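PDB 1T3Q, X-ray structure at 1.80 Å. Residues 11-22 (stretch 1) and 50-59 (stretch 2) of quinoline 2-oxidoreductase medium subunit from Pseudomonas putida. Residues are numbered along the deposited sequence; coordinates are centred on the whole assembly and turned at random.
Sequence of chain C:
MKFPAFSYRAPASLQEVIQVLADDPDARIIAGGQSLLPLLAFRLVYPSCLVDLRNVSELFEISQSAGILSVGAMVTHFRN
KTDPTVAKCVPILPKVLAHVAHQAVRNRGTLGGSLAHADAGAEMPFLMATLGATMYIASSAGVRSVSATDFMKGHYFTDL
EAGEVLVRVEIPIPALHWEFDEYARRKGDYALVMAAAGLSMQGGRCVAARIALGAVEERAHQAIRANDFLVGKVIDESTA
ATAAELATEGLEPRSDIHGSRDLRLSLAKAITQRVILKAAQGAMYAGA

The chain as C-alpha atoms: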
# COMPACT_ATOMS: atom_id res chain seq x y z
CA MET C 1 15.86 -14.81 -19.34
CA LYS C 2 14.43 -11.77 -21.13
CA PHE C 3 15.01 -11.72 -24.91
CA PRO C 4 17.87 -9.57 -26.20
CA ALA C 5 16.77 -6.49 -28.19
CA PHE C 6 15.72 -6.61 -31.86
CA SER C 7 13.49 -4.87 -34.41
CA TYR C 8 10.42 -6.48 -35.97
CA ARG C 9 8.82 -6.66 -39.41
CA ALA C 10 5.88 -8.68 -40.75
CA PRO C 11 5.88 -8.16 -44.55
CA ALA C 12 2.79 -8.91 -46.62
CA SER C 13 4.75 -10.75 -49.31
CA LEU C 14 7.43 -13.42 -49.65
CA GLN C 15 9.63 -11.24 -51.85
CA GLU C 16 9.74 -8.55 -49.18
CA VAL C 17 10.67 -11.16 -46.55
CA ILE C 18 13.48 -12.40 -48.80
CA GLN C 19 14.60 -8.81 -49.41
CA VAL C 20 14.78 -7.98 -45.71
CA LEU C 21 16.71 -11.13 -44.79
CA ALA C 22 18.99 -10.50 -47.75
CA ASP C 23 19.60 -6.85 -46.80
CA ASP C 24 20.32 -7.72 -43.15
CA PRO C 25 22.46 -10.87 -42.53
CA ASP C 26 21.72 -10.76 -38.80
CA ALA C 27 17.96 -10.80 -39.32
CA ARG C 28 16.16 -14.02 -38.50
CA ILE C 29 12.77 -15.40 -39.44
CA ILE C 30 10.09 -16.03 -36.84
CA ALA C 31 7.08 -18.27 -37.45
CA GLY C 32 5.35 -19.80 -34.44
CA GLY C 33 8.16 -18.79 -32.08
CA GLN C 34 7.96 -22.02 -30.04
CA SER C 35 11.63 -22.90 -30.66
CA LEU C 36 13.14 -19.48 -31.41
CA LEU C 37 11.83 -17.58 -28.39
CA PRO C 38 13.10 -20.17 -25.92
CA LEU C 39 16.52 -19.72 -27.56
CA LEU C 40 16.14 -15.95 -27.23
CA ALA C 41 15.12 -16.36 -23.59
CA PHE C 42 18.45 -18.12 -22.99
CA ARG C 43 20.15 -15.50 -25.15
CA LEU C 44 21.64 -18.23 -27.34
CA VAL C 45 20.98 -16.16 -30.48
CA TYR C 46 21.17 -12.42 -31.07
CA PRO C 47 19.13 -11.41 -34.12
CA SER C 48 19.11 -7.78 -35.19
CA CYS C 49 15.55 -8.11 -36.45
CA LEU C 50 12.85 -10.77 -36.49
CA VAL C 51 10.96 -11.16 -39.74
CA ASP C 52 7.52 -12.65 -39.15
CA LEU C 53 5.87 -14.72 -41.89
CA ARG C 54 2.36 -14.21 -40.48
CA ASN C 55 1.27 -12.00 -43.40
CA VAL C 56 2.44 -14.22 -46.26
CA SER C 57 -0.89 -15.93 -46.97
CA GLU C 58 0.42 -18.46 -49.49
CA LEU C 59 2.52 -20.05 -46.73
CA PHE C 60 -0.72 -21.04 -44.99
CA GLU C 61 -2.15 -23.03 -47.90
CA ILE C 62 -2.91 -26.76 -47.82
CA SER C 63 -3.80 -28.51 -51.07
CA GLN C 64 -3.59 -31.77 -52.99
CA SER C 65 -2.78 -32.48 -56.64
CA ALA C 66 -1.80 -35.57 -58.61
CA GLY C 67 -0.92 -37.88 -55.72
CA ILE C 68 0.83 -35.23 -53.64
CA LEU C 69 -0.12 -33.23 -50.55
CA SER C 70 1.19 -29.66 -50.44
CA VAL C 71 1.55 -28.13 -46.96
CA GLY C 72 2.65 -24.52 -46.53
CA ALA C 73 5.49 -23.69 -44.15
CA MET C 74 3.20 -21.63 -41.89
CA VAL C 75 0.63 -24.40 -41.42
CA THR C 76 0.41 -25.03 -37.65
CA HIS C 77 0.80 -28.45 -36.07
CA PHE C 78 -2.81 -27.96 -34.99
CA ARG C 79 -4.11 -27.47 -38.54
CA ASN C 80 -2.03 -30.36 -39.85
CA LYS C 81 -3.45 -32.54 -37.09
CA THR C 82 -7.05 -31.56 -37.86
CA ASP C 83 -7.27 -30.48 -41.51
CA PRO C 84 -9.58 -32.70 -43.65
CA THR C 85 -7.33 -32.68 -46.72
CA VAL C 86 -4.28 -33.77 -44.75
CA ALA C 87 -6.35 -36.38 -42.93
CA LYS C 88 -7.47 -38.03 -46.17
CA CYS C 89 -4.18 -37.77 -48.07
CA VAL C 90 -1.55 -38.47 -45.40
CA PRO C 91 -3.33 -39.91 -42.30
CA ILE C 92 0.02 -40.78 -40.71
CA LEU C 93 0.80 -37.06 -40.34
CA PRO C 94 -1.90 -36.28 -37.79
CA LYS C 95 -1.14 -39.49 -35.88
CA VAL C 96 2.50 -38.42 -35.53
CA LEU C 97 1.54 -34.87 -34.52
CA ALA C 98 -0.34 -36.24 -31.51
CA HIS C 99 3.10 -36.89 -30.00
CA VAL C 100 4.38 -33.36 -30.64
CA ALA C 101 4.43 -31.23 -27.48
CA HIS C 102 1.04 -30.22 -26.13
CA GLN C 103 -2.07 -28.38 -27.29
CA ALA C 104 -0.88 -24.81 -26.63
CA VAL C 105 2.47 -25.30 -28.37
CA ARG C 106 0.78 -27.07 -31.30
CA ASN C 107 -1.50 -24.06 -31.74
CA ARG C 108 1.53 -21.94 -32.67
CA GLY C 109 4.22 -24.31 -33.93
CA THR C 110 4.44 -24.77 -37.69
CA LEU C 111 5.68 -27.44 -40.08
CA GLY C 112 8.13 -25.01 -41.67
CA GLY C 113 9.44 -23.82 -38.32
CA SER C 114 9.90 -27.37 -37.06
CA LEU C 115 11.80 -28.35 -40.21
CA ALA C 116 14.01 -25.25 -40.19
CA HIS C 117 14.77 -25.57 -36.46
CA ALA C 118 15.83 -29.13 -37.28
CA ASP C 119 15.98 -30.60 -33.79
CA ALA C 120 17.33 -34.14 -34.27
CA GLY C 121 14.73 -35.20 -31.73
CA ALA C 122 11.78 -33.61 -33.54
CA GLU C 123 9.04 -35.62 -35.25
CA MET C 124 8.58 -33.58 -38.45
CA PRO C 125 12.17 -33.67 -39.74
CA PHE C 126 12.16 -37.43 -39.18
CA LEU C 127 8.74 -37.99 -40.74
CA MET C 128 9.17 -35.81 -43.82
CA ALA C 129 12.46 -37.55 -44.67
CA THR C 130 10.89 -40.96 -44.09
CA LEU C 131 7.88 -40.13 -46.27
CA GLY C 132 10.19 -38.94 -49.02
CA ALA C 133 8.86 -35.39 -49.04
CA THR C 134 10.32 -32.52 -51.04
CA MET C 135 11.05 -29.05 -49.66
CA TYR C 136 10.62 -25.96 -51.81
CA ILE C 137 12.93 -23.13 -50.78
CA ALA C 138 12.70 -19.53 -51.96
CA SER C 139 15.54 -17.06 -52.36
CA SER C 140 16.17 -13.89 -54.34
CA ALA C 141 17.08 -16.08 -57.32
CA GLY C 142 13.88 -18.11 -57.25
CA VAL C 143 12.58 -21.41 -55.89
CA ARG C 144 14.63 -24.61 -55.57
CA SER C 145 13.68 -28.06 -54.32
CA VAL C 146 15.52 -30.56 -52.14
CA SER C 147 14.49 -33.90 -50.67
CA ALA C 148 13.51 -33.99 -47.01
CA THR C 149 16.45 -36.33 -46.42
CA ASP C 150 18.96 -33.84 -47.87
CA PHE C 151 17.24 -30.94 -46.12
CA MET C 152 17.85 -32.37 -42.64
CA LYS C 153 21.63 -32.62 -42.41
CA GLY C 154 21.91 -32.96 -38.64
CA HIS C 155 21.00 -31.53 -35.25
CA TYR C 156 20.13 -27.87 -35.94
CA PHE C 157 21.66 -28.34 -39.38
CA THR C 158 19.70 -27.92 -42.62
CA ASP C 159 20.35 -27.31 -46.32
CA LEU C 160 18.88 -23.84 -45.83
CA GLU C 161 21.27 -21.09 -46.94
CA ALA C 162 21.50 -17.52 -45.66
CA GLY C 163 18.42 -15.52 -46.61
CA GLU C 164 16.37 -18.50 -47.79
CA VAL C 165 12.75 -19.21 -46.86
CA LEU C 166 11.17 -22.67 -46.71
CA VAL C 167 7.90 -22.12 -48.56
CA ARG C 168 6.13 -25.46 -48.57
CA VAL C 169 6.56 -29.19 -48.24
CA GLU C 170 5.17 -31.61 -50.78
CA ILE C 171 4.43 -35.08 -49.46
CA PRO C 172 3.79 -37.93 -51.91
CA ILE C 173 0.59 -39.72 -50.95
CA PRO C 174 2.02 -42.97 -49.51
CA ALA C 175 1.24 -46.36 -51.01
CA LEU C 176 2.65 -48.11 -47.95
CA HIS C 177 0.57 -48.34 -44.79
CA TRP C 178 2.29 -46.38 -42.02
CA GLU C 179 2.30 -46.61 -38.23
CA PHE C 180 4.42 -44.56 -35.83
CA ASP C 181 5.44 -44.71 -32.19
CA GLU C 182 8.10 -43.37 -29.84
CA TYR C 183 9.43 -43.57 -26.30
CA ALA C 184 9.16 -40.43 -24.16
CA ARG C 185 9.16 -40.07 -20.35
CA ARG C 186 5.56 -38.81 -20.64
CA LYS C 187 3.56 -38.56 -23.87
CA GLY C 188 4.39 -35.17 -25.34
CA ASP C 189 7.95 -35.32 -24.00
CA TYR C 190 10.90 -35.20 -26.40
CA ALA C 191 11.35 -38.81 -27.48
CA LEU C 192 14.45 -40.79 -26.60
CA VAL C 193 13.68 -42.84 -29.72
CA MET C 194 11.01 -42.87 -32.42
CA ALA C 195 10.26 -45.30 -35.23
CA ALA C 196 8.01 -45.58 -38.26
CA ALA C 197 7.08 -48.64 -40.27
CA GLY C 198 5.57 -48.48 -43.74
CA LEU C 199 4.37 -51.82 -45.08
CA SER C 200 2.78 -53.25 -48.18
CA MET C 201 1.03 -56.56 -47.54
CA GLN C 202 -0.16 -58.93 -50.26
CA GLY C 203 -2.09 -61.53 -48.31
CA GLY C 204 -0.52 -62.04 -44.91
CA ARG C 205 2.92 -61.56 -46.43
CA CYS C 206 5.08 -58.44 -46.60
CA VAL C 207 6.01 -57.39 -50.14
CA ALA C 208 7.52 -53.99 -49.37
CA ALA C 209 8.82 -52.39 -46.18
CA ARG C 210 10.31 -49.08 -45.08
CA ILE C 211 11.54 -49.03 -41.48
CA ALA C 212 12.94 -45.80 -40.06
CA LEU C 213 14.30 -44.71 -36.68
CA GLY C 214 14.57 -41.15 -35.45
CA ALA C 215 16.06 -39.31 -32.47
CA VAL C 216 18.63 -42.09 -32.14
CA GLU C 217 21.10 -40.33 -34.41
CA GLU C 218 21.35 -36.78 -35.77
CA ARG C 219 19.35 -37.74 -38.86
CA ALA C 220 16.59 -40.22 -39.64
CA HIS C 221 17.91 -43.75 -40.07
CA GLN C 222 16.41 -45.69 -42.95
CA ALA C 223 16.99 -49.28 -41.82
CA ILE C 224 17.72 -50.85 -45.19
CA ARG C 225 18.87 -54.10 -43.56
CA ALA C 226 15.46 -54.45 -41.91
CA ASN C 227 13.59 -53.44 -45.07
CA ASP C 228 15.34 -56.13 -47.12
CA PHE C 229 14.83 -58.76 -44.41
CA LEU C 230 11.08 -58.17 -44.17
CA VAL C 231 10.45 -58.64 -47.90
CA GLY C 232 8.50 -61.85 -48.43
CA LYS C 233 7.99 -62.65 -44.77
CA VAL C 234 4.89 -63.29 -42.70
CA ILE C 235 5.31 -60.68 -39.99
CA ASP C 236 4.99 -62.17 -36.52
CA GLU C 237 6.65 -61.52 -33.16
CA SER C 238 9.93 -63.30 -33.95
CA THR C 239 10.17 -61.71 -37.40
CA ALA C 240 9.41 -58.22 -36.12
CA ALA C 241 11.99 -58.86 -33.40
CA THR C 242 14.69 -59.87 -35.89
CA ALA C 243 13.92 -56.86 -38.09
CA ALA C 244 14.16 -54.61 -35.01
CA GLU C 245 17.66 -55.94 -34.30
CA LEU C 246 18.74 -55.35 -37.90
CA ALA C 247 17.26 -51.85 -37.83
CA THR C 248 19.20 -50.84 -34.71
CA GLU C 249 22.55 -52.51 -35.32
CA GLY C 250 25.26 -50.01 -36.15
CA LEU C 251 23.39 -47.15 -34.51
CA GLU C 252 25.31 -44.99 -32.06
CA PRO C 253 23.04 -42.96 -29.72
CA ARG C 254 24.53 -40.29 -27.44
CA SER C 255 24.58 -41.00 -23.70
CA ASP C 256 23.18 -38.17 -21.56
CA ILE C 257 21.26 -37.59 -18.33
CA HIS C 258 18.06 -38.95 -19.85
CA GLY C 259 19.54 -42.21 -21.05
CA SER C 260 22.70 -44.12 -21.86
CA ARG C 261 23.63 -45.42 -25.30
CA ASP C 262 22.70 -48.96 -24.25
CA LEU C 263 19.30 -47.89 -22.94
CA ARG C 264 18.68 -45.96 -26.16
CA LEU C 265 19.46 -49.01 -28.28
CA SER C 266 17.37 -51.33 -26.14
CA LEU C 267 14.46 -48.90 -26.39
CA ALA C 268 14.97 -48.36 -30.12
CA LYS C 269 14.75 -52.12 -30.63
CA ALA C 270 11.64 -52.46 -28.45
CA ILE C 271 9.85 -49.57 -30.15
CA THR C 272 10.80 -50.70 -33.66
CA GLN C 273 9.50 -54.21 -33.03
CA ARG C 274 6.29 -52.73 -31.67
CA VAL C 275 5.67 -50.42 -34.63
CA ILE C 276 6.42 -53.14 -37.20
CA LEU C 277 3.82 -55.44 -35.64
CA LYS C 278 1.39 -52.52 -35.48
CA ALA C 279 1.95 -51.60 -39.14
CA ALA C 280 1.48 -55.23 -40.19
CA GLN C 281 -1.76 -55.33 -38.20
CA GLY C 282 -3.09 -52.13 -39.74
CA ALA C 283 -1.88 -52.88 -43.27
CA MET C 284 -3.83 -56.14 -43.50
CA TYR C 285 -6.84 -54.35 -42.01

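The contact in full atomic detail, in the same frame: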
# COMPACT_ATOMS: atom_id res chain seq x y z
N PRO C 11 6.24 -8.47 -43.16
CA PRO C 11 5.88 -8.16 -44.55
C PRO C 11 4.70 -8.95 -45.11
O PRO C 11 4.47 -10.11 -44.75
CB PRO C 11 7.18 -8.40 -45.31
CG PRO C 11 7.95 -9.34 -44.45
CD PRO C 11 7.65 -8.88 -43.06
N ALA C 12 3.97 -8.31 -46.01
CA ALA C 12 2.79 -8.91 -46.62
C ALA C 12 3.10 -9.82 -47.80
O ALA C 12 2.20 -10.43 -48.37
CB ALA C 12 1.82 -7.82 -47.05
N SER C 13 4.38 -9.91 -48.18
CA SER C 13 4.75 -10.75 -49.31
C SER C 13 6.07 -11.47 -49.08
O SER C 13 6.94 -11.00 -48.35
CB SER C 13 4.83 -9.93 -50.60
OG SER C 13 6.04 -9.20 -50.67
N LEU C 14 6.22 -12.62 -49.74
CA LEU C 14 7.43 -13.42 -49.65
C LEU C 14 8.65 -12.66 -50.15
O LEU C 14 9.71 -12.68 -49.51
CB LEU C 14 7.26 -14.71 -50.45
CG LEU C 14 8.43 -15.70 -50.51
CD1 LEU C 14 8.79 -16.17 -49.11
CD2 LEU C 14 8.05 -16.89 -51.39
N GLN C 15 8.51 -11.98 -51.28
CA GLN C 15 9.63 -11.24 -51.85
C GLN C 15 10.17 -10.20 -50.87
O GLN C 15 11.38 -9.99 -50.80
CB GLN C 15 9.23 -10.57 -53.17
N GLU C 16 9.28 -9.54 -50.13
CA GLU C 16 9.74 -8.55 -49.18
C GLU C 16 10.50 -9.24 -48.04
O GLU C 16 11.51 -8.73 -47.56
CB GLU C 16 8.57 -7.74 -48.62
CG GLU C 16 9.00 -6.67 -47.64
CD GLU C 16 7.86 -5.75 -47.23
OE1 GLU C 16 8.07 -4.94 -46.30
OE2 GLU C 16 6.77 -5.83 -47.84
N VAL C 17 10.01 -10.40 -47.62
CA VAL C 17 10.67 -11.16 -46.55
C VAL C 17 12.09 -11.48 -47.01
O VAL C 17 13.06 -11.24 -46.30
CB VAL C 17 9.95 -12.50 -46.27
CG1 VAL C 17 10.81 -13.38 -45.37
CG2 VAL C 17 8.61 -12.25 -45.62
N ILE C 18 12.20 -12.03 -48.22
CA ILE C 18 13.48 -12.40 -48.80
C ILE C 18 14.40 -11.18 -48.90
O ILE C 18 15.60 -11.27 -48.63
CB ILE C 18 13.28 -13.02 -50.20
CG1 ILE C 18 12.59 -14.38 -50.06
CG2 ILE C 18 14.62 -13.16 -50.92
CD1 ILE C 18 12.13 -14.99 -51.37
N GLN C 19 13.83 -10.04 -49.27
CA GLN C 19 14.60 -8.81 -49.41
C GLN C 19 15.17 -8.35 -48.07
O GLN C 19 16.33 -7.97 -47.98
CB GLN C 19 13.71 -7.72 -50.01
CG GLN C 19 14.47 -6.57 -50.65
CD GLN C 19 15.17 -5.69 -49.63
OE1 GLN C 19 16.37 -5.43 -49.73
NE2 GLN C 19 14.41 -5.21 -48.65
N VAL C 20 14.34 -8.40 -47.03
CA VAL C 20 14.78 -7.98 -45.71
C VAL C 20 15.89 -8.88 -45.18
O VAL C 20 16.92 -8.40 -44.70
CB VAL C 20 13.61 -7.98 -44.70
CG1 VAL C 20 14.11 -7.55 -43.32
CG2 VAL C 20 12.51 -7.04 -45.18
N LEU C 21 15.70 -10.20 -45.27
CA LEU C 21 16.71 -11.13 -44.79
C LEU C 21 18.00 -10.96 -45.59
O LEU C 21 19.10 -11.08 -45.05
CB LEU C 21 16.22 -12.57 -44.95
CG LEU C 21 14.98 -12.95 -44.13
CD1 LEU C 21 14.48 -14.31 -44.57
CD2 LEU C 21 15.33 -12.95 -42.65
N ALA C 22 17.85 -10.68 -46.87
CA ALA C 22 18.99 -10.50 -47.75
C ALA C 22 19.75 -9.22 -47.42
O ALA C 22 20.98 -9.19 -47.44
CB ALA C 22 18.53 -10.49 -49.20
N LEU C 50 13.60 -9.55 -36.27
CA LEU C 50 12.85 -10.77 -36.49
C LEU C 50 11.85 -10.48 -37.59
O LEU C 50 11.09 -9.51 -37.51
CB LEU C 50 12.13 -11.23 -35.22
CG LEU C 50 13.03 -11.75 -34.09
CD1 LEU C 50 12.16 -12.35 -33.00
CD2 LEU C 50 14.01 -12.79 -34.63
N VAL C 51 11.85 -11.32 -38.61
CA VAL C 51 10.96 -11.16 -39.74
C VAL C 51 9.87 -12.22 -39.68
O VAL C 51 10.12 -13.39 -39.97
CB VAL C 51 11.72 -11.30 -41.07
CG1 VAL C 51 10.79 -10.99 -42.24
CG2 VAL C 51 12.93 -10.36 -41.06
N ASP C 52 8.68 -11.78 -39.30
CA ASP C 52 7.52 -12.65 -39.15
C ASP C 52 6.93 -13.02 -40.51
O ASP C 52 6.90 -12.19 -41.43
CB ASP C 52 6.45 -11.93 -38.31
CG ASP C 52 5.50 -12.88 -37.60
OD1 ASP C 52 5.25 -13.99 -38.12
OD2 ASP C 52 5.00 -12.52 -36.51
N LEU C 53 6.47 -14.25 -40.65
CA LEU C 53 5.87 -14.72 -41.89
C LEU C 53 4.34 -14.75 -41.79
O LEU C 53 3.67 -15.24 -42.69
CB LEU C 53 6.38 -16.13 -42.23
CG LEU C 53 7.89 -16.32 -42.34
CD1 LEU C 53 8.20 -17.77 -42.63
CD2 LEU C 53 8.45 -15.42 -43.44
N ARG C 54 3.80 -14.20 -40.70
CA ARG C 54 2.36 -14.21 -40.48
C ARG C 54 1.51 -13.61 -41.60
O ARG C 54 0.37 -14.03 -41.81
CB ARG C 54 2.00 -13.50 -39.16
CG ARG C 54 2.33 -12.02 -39.11
CD ARG C 54 1.74 -11.35 -37.86
NE ARG C 54 0.28 -11.46 -37.83
CZ ARG C 54 -0.50 -10.90 -36.91
NH1 ARG C 54 0.02 -10.17 -35.94
NH2 ARG C 54 -1.82 -11.07 -36.96
N ASN C 55 2.04 -12.64 -42.33
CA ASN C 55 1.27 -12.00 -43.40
C ASN C 55 1.50 -12.51 -44.81
O ASN C 55 1.07 -11.88 -45.78
CB ASN C 55 1.48 -10.49 -43.36
CG ASN C 55 1.03 -9.87 -42.05
OD1 ASN C 55 -0.03 -10.21 -41.53
ND2 ASN C 55 1.84 -8.97 -41.52
N VAL C 56 2.18 -13.64 -44.94
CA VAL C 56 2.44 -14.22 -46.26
C VAL C 56 1.43 -15.36 -46.41
O VAL C 56 1.74 -16.52 -46.16
CB VAL C 56 3.88 -14.76 -46.35
CG1 VAL C 56 4.22 -15.14 -47.78
CG2 VAL C 56 4.86 -13.70 -45.84
N SER C 57 0.22 -14.99 -46.83
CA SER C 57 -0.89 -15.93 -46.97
C SER C 57 -0.61 -17.26 -47.67
O SER C 57 -1.06 -18.31 -47.21
CB SER C 57 -2.08 -15.25 -47.66
OG SER C 57 -1.75 -14.85 -48.97
N GLU C 58 0.14 -17.23 -48.77
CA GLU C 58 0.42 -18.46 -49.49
C GLU C 58 1.09 -19.53 -48.63
O GLU C 58 0.92 -20.72 -48.88
CB GLU C 58 1.29 -18.18 -50.72
CG GLU C 58 2.56 -17.42 -50.42
CD GLU C 58 2.42 -15.93 -50.71
OE1 GLU C 58 1.46 -15.31 -50.22
OE2 GLU C 58 3.29 -15.40 -51.44
N LEU C 59 1.83 -19.11 -47.61
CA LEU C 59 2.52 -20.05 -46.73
C LEU C 59 1.57 -20.80 -45.80
O LEU C 59 1.97 -21.71 -45.08
CB LEU C 59 3.58 -19.32 -45.90
CG LEU C 59 4.65 -18.53 -46.66
CD1 LEU C 59 5.71 -18.05 -45.69
CD2 LEU C 59 5.28 -19.40 -47.74
O HOH W 1 4.48 -11.49 -42.46
O HOH W 2 0.67 -12.72 -48.88

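The centre of the contact is V51, the residue with the largest area covered by the opposing stretch, 91 Å² of a total of 521 Å² buried over both sides. Its CA-to-CB bond points toward the helix 14-22, and with chi1 in the t well its two methyls meet different partners. V51 CG1 lies 3.9 Å from V17 CG1 and 3.9 Å from P11 CD, while V51 CG2 lies 3.8 Å from V20 CG1 and 3.9 Å from L21 CD2. Strand 50-52 runs nearly antiparallel to the helix (172°), with a closest axis approach of 9.5 Å, a gap that these side chains fill.

V17 packs against V51 from the helix. It too points toward the other stretch and has chi1 t; V17 CG1 also reaches L53 CD2 at 3.7 Å, and V17 CG2 packs against V56 CG2 at 4.0 Å. A short branched residue suits this place: both methyls lie near V51 and L53, and V17 CG2 also meets V56 CG2. L53 takes part by length instead: its CA-to-CB bond points away, yet the m,t rotamer brings the end of the side chain nearer.

Towards the start of the helix, L14 CB stands 4.1 Å from V56 CG1, and the same L14 CB is 4.1 Å from E58 OE2, where the apolar surface gives way to charge. Just before the helix, S13 occupies the N-cap position: its OG accepts a weak capping bond from E16 N at 3.3 Å.

No direct hydrogen bond joins the stretches, so the polar links across the edge are largely made through water. Water 1 donates to P11 O and to D52 O, each at 2.7 Å from its oxygen, and accepts from N55 N, also at 2.7 Å. It thus links P11 O of the first stretch to D52 O just before the type I turn L53 to V56 and to N55 N within it. The turn is closed by V56 N donating to L53 O at 3.1 Å. D52 braces this region through its side chain, OD1 accepting from R54 N at 3.0 Å.

N55 points toward the first stretch and brings its CB to 3.3 Å from P11 O. Farther out, at A12, A12 O and N55 O are 3.2 Å apart, but both are acceptors and cannot bond each other. A CA-H...O contact from A12 CA to N55 O (3.5 Å, 137° at H) offers a modest attraction there. Water 2 lies 2.8 Å from A12 O and 3.0 Å from E58 OE1, extending the solvent bridge to the outer edge.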